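Local atomic coordinates of hypothetical protein TT1426 (Thermus thermophilus, PDB entry 1WD5), a protein that is of unproven function but probably acts as a phosphoribosyltransferase, moving phosphoribosyl groups between substrates. Residues A[37-42]-A[47-52]; A[134-139]-A[151-156]. One frame throughout, in Å; residues are numbered along the deposited sequence.

Contact 1: A[37-42]-A[47-52]; sequences VADEVA and GELDVV
L49 meets the helical residues A38, D39 and A42 through CB, CG and one branch methyl, CD2, and in doing so illustrates how one leucine can join a strand to the helix that precedes it. The methyl reaches furthest along the helix: CD2 lies 3.6 Å from CB of A38 and 3.8 Å from the backbone N of D39. Nearer the strand, L49 CB sits against A42 CB at 3.8 Å, one helical turn further on. With CG anti to the backbone N (chi1 179°) and chi2 turning CD2 toward A38, the side chain runs back along the helix from A42 to A38.

D39 contributes in a mixed way. Its side chain crosses that of L49 at about a right angle, and CG of L49 lies 3.9 Å from D39 CA and 4.1 Å from OD1, a van der Waals approach of a methine to a carboxylate. The charged end has its partners elsewhere: OD2 forms salt bridges with R43 and R7, while OD1 accepts a hydrogen bond from W206 NE1, and W206 also touches L49.

The chain reversal is closed by the backbone. G47 N donates to A42 O over 2.8 Å, in the carbonyl plane, with an N-H...O angle of 149°. From there the two chains splay apart, although the axes of the short segments 37-42 and 48-51 run nearly antiparallel (162°) and approach to 7.5 Å.

The chemistry is therefore divided: two alanines offer small apolar surfaces to L49, and both also pack on V27 of strand 26-29, whereas the buried carboxylate beside them is held by two arginines and an indole N-H, an environment that would be expected to stabilise its negative charge.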
ATOM      1  N   VAL A  37      -5.631  -2.635  -9.119  1.00 12.09           N
ATOM      2  CA  VAL A  37      -6.661  -3.184  -8.248  1.00 11.16           C
ATOM      3  C   VAL A  37      -7.356  -2.034  -7.524  1.00 11.40           C
ATOM      4  O   VAL A  37      -8.581  -2.012  -7.408  1.00 11.23           O
ATOM      5  CB  VAL A  37      -6.071  -4.153  -7.195  1.00 11.94           C
ATOM      6  CG1 VAL A  37      -7.198  -4.745  -6.352  1.00 11.24           C
ATOM      7  CG2 VAL A  37      -5.283  -5.279  -7.889  1.00 12.64           C
ATOM      8  N   ALA A  38      -6.563  -1.078  -7.043  1.00 12.59           N
ATOM      9  CA  ALA A  38      -7.086   0.079  -6.314  1.00 12.17           C
ATOM     10  C   ALA A  38      -8.040   0.930  -7.157  1.00 13.52           C
ATOM     11  O   ALA A  38      -9.078   1.396  -6.673  1.00 12.44           O
ATOM     12  CB  ALA A  38      -5.929   0.937  -5.815  1.00 10.83           C
ATOM     13  N   ASP A  39      -7.677   1.148  -8.417  1.00 14.09           N
ATOM     14  CA  ASP A  39      -8.511   1.946  -9.305  1.00 13.10           C
ATOM     15  C   ASP A  39      -9.881   1.292  -9.487  1.00 14.11           C
ATOM     16  O   ASP A  39     -10.907   1.972  -9.469  1.00 13.96           O
ATOM     17  CB  ASP A  39      -7.835   2.106 -10.671  1.00 13.04           C
ATOM     18  CG  ASP A  39      -8.665   2.936 -11.635  1.00 15.94           C
ATOM     19  OD1 ASP A  39      -8.692   4.174 -11.491  1.00 19.66           O
ATOM     20  OD2 ASP A  39      -9.306   2.348 -12.530  1.00 18.14           O
ATOM     21  N   GLU A  40      -9.899  -0.028  -9.668  1.00 11.82           N
ATOM     22  CA  GLU A  40     -11.163  -0.733  -9.854  1.00 12.39           C
ATOM     23  C   GLU A  40     -12.003  -0.612  -8.584  1.00 12.61           C
ATOM     24  O   GLU A  40     -13.210  -0.409  -8.650  1.00 12.21           O
ATOM     25  CB  GLU A  40     -10.905  -2.206 -10.189  1.00 14.15           C
ATOM     26  CG  GLU A  40     -12.144  -3.018 -10.602  1.00 15.98           C
ATOM     27  CD  GLU A  40     -12.829  -2.480 -11.852  1.00 18.92           C
ATOM     28  OE1 GLU A  40     -12.135  -1.925 -12.733  1.00 19.20           O
ATOM     29  OE2 GLU A  40     -14.067  -2.624 -11.964  1.00 20.14           O
ATOM     30  N   VAL A  41     -11.359  -0.722  -7.422  1.00 12.48           N
ATOM     31  CA  VAL A  41     -12.080  -0.612  -6.154  1.00 11.02           C
ATOM     32  C   VAL A  41     -12.682   0.780  -6.015  1.00 11.52           C
ATOM     33  O   VAL A  41     -13.856   0.928  -5.687  1.00 12.44           O
ATOM     34  CB  VAL A  41     -11.151  -0.863  -4.943  1.00 11.65           C
ATOM     35  CG1 VAL A  41     -11.857  -0.456  -3.650  1.00 11.21           C
ATOM     36  CG2 VAL A  41     -10.763  -2.334  -4.878  1.00  9.13           C
ATOM     37  N   ALA A  42     -11.873   1.800  -6.274  1.00 11.23           N
ATOM     38  CA  ALA A  42     -12.329   3.178  -6.169  1.00 11.69           C
ATOM     39  C   ALA A  42     -13.535   3.436  -7.071  1.00 12.94           C
ATOM     40  O   ALA A  42     -14.479   4.118  -6.672  1.00 12.64           O
ATOM     41  CB  ALA A  42     -11.191   4.134  -6.525  1.00 11.23           C
ATOM     42  N   GLY A  47     -15.380   5.917  -4.672  1.00 20.84           N
ATOM     43  CA  GLY A  47     -14.359   6.606  -3.906  1.00 19.11           C
ATOM     44  C   GLY A  47     -13.382   7.365  -4.786  1.00 18.52           C
ATOM     45  O   GLY A  47     -13.641   7.597  -5.971  1.00 16.18           O
ATOM     46  N   GLU A  48     -12.252   7.741  -4.199  1.00 16.06           N
ATOM     47  CA  GLU A  48     -11.215   8.492  -4.899  1.00 16.94           C
ATOM     48  C   GLU A  48      -9.895   7.716  -4.917  1.00 15.92           C
ATOM     49  O   GLU A  48      -9.416   7.263  -3.881  1.00 15.47           O
ATOM     50  CB  GLU A  48     -11.030   9.847  -4.211  1.00 19.26           C
ATOM     51  CG  GLU A  48      -9.824  10.640  -4.673  1.00 24.00           C
ATOM     52  CD  GLU A  48      -9.836  12.067  -4.155  1.00 26.72           C
ATOM     53  OE1 GLU A  48     -10.217  12.270  -2.983  1.00 28.80           O
ATOM     54  OE2 GLU A  48      -9.458  12.984  -4.915  1.00 29.58           O
ATOM     55  N   LEU A  49      -9.304   7.575  -6.099  1.00 15.12           N
ATOM     56  CA  LEU A  49      -8.057   6.829  -6.246  1.00 14.70           C
ATOM     57  C   LEU A  49      -6.795   7.679  -6.170  1.00 13.92           C
ATOM     58  O   LEU A  49      -6.733   8.784  -6.705  1.00 11.82           O
ATOM     59  CB  LEU A  49      -8.077   6.057  -7.571  1.00 15.62           C
ATOM     60  CG  LEU A  49      -6.882   5.194  -8.005  1.00 18.32           C
ATOM     61  CD1 LEU A  49      -5.754   6.065  -8.512  1.00 17.66           C
ATOM     62  CD2 LEU A  49      -6.425   4.321  -6.846  1.00 14.85           C
ATOM     63  N   ASP A  50      -5.793   7.151  -5.479  1.00 14.17           N
ATOM     64  CA  ASP A  50      -4.501   7.815  -5.366  1.00 15.40           C
ATOM     65  C   ASP A  50      -3.475   6.736  -5.068  1.00 15.62           C
ATOM     66  O   ASP A  50      -3.820   5.569  -4.856  1.00 15.79           O
ATOM     67  CB  ASP A  50      -4.495   8.879  -4.255  1.00 14.31           C
ATOM     68  CG  ASP A  50      -3.270   9.787  -4.323  1.00 15.82           C
ATOM     69  OD1 ASP A  50      -2.510   9.704  -5.312  1.00 13.39           O
ATOM     70  OD2 ASP A  50      -3.065  10.592  -3.394  1.00 16.54           O
ATOM     71  N   VAL A  51      -2.211   7.121  -5.071  1.00 15.86           N
ATOM     72  CA  VAL A  51      -1.149   6.174  -4.812  1.00 15.41           C
ATOM     73  C   VAL A  51      -0.507   6.502  -3.470  1.00 15.88           C
ATOM     74  O   VAL A  51      -0.490   7.659  -3.049  1.00 16.03           O
ATOM     75  CB  VAL A  51      -0.082   6.258  -5.918  1.00 16.36           C
ATOM     76  CG1 VAL A  51       0.498   7.671  -5.965  1.00 13.38           C
ATOM     77  CG2 VAL A  51       1.011   5.246  -5.673  1.00 15.52           C
ATOM     78  N   VAL A  52      -0.006   5.478  -2.788  1.00 15.64           N
ATOM     79  CA  VAL A  52       0.673   5.693  -1.522  1.00 15.14           C
ATOM     80  C   VAL A  52       2.139   5.510  -1.863  1.00 16.39           C
ATOM     81  O   VAL A  52       2.530   4.493  -2.438  1.00 16.87           O
ATOM     82  CB  VAL A  52       0.218   4.689  -0.425  1.00 16.04           C
ATOM     83  CG1 VAL A  52       0.404   3.259  -0.888  1.00 16.01           C
ATOM     84  CG2 VAL A  52       0.992   4.950   0.857  1.00 13.69           C
TER

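Contact 2: A[134-139]-A[151-156]; sequences ASMEAA and VVVAVP
Helix 134-139 passes over strand 151-155 at a distance that a long side chain has to bridge, for the nearest CA atoms, those of M136 and V153, are still 8.3 Å apart. No hydrogen bond links the two segments; they bury 108 Å² between them, and the touching groups are apolar side chains. M136, present as selenomethionine, supplies the whole of the helix's share. Its CB points at the strand, CG stands opposite the backbone N (chi1 -174°), and bends at chi2 and chi3 fold the chain so that CG and the terminal methyl both meet the sheet.

V153 receives the two of them on one methyl: its CG1 is 4.1 Å from CG of M136 and equally far from CE. The same CE reaches V155 CG1, also at 4.1 Å, and thus touches two valines that project from one face of the strand, with A154 between them turned away from the helix. CE meets both valines methyl to methyl, while CG is a methylene; M136 and each valine reach toward each other tip to tip. L166 of helix 160-167 touches both M136 and V153 and extends this apolar patch, while A154, on the opposite face of the strand, packs on L13 and L17 of helix 6-17.

Strand 122-126, helix 134-144 and strand 150-155 form a beta-alpha-beta unit with parallel neighbouring strands, as in the Rossmann-like core of type I phosphoribosyltransferases.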
ATOM      1  N   ALA A 134       5.786  -6.449   4.062  1.00 17.51           N
ATOM      2  CA  ALA A 134       6.782  -5.409   4.313  1.00 17.30           C
ATOM      3  C   ALA A 134       6.357  -4.024   3.822  1.00 16.73           C
ATOM      4  O   ALA A 134       6.338  -3.066   4.593  1.00 16.07           O
ATOM      5  CB  ALA A 134       8.110  -5.797   3.674  1.00 15.99           C
ATOM      6  N   SER A 135       6.022  -3.917   2.541  1.00 15.39           N
ATOM      7  CA  SER A 135       5.620  -2.630   1.993  1.00 15.33           C
ATOM      8  C   SER A 135       4.315  -2.124   2.602  1.00 14.44           C
ATOM      9  O   SER A 135       4.185  -0.934   2.893  1.00 13.66           O
ATOM     10  CB  SER A 135       5.489  -2.720   0.469  1.00 15.58           C
ATOM     11  OG  SER A 135       6.725  -3.082  -0.118  1.00 18.91           O
HETATM   12  N   MSE A 136       3.355  -3.022   2.809  1.00 13.82           N
HETATM   13  CA  MSE A 136       2.075  -2.620   3.381  1.00 16.06           C
HETATM   14  C   MSE A 136       2.249  -2.062   4.790  1.00 15.11           C
HETATM   15  O   MSE A 136       1.599  -1.084   5.155  1.00 14.75           O
HETATM   16  CB  MSE A 136       1.095  -3.796   3.405  1.00 17.12           C
HETATM   17  CG  MSE A 136      -0.306  -3.408   3.844  1.00 23.83           C
HETATM   18 SE   MSE A 136      -1.107  -2.252   2.699  1.00 35.28          SE
HETATM   19  CE  MSE A 136      -1.535  -3.361   1.375  1.00 26.63           C
ATOM     20  N   GLU A 137       3.129  -2.673   5.579  1.00 16.25           N
ATOM     21  CA  GLU A 137       3.365  -2.193   6.940  1.00 17.73           C
ATOM     22  C   GLU A 137       3.950  -0.786   6.906  1.00 17.40           C
ATOM     23  O   GLU A 137       3.595   0.064   7.722  1.00 16.56           O
ATOM     24  CB  GLU A 137       4.310  -3.130   7.702  1.00 21.17           C
ATOM     25  CG  GLU A 137       3.665  -4.444   8.141  1.00 28.71           C
ATOM     26  CD  GLU A 137       4.398  -5.093   9.306  1.00 32.37           C
ATOM     27  OE1 GLU A 137       4.481  -4.455  10.377  1.00 35.83           O
ATOM     28  OE2 GLU A 137       4.890  -6.234   9.156  1.00 36.21           O
ATOM     29  N   ALA A 138       4.849  -0.536   5.961  1.00 16.35           N
ATOM     30  CA  ALA A 138       5.443   0.787   5.838  1.00 15.92           C
ATOM     31  C   ALA A 138       4.345   1.774   5.466  1.00 15.52           C
ATOM     32  O   ALA A 138       4.305   2.897   5.974  1.00 14.90           O
ATOM     33  CB  ALA A 138       6.532   0.783   4.768  1.00 17.38           C
ATOM     34  N   ALA A 139       3.451   1.350   4.575  1.00 16.13           N
ATOM     35  CA  ALA A 139       2.351   2.209   4.146  1.00 15.34           C
ATOM     36  C   ALA A 139       1.479   2.568   5.342  1.00 15.03           C
ATOM     37  O   ALA A 139       1.077   3.718   5.501  1.00 14.66           O
ATOM     38  CB  ALA A 139       1.511   1.508   3.082  1.00 15.40           C
ATOM     39  N   VAL A 151      -8.814   3.198   8.806  1.00 18.80           N
ATOM     40  CA  VAL A 151      -7.902   2.569   7.862  1.00 17.71           C
ATOM     41  C   VAL A 151      -8.241   1.091   7.709  1.00 19.03           C
ATOM     42  O   VAL A 151      -8.417   0.372   8.699  1.00 18.36           O
ATOM     43  CB  VAL A 151      -6.430   2.706   8.324  1.00 17.12           C
ATOM     44  CG1 VAL A 151      -5.497   2.126   7.274  1.00 16.07           C
ATOM     45  CG2 VAL A 151      -6.101   4.170   8.578  1.00 14.03           C
ATOM     46  N   VAL A 152      -8.350   0.647   6.461  1.00 17.51           N
ATOM     47  CA  VAL A 152      -8.654  -0.746   6.165  1.00 15.78           C
ATOM     48  C   VAL A 152      -7.676  -1.272   5.133  1.00 15.63           C
ATOM     49  O   VAL A 152      -7.471  -0.650   4.088  1.00 17.11           O
ATOM     50  CB  VAL A 152     -10.078  -0.917   5.589  1.00 16.35           C
ATOM     51  CG1 VAL A 152     -10.308  -2.374   5.204  1.00 15.79           C
ATOM     52  CG2 VAL A 152     -11.116  -0.471   6.600  1.00 16.77           C
ATOM     53  N   VAL A 153      -7.062  -2.411   5.428  1.00 15.00           N
ATOM     54  CA  VAL A 153      -6.136  -3.037   4.493  1.00 13.28           C
ATOM     55  C   VAL A 153      -6.953  -4.038   3.682  1.00 14.60           C
ATOM     56  O   VAL A 153      -7.583  -4.931   4.250  1.00 14.16           O
ATOM     57  CB  VAL A 153      -5.014  -3.791   5.227  1.00 14.67           C
ATOM     58  CG1 VAL A 153      -4.223  -4.641   4.238  1.00 12.69           C
ATOM     59  CG2 VAL A 153      -4.095  -2.796   5.925  1.00 13.97           C
ATOM     60  N   ALA A 154      -6.946  -3.891   2.360  1.00 13.88           N
ATOM     61  CA  ALA A 154      -7.710  -4.791   1.504  1.00 13.37           C
ATOM     62  C   ALA A 154      -6.837  -5.399   0.410  1.00 13.61           C
ATOM     63  O   ALA A 154      -6.221  -4.677  -0.379  1.00 13.68           O
ATOM     64  CB  ALA A 154      -8.886  -4.041   0.887  1.00 13.20           C
ATOM     65  N   VAL A 155      -6.798  -6.729   0.362  1.00 11.96           N
ATOM     66  CA  VAL A 155      -5.984  -7.437  -0.621  1.00 13.83           C
ATOM     67  C   VAL A 155      -6.653  -8.703  -1.155  1.00 13.58           C
ATOM     68  O   VAL A 155      -7.310  -9.429  -0.416  1.00 15.23           O
ATOM     69  CB  VAL A 155      -4.631  -7.842  -0.011  1.00 14.56           C
ATOM     70  CG1 VAL A 155      -3.867  -6.604   0.436  1.00 15.99           C
ATOM     71  CG2 VAL A 155      -4.864  -8.767   1.181  1.00 16.32           C
ATOM     72  N   PRO A 156      -6.486  -8.982  -2.455  1.00 13.71           N
ATOM     73  CA  PRO A 156      -7.071 -10.169  -3.085  1.00 14.90           C
ATOM     74  C   PRO A 156      -6.542 -11.473  -2.484  1.00 14.88           C
ATOM     75  O   PRO A 156      -7.308 -12.395  -2.228  1.00 15.89           O
ATOM     76  CB  PRO A 156      -6.668 -10.014  -4.549  1.00 14.14           C
ATOM     77  CG  PRO A 156      -6.623  -8.528  -4.725  1.00 13.69           C
ATOM     78  CD  PRO A 156      -5.898  -8.093  -3.471  1.00 14.15           C
TER

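How the contacts relate
Contacts 1 and 2 are two instances of the same construction, one after the other along the chain, each pairing the helix of a beta-alpha-beta unit with the strand that follows it in one mixed sheet. Their centres lie about 13 Å apart. In sheet order, strands 26-29 and 122-126 come between the strands of the two contacts. Direct packing nevertheless joins them twice: V52 CG2 approaches A139 CB to 4.1 Å, and V37 CG1 approaches P156 CG, at the corner of the chain, to 4.2 Å. Each pairs a strand-bearing segment of one contact with the helix of the other. The loop with D128, V130 and T132 leading into helix 134-144 resembles the family's PRPP-binding motif, so contact 2 probably lies close to that pocket.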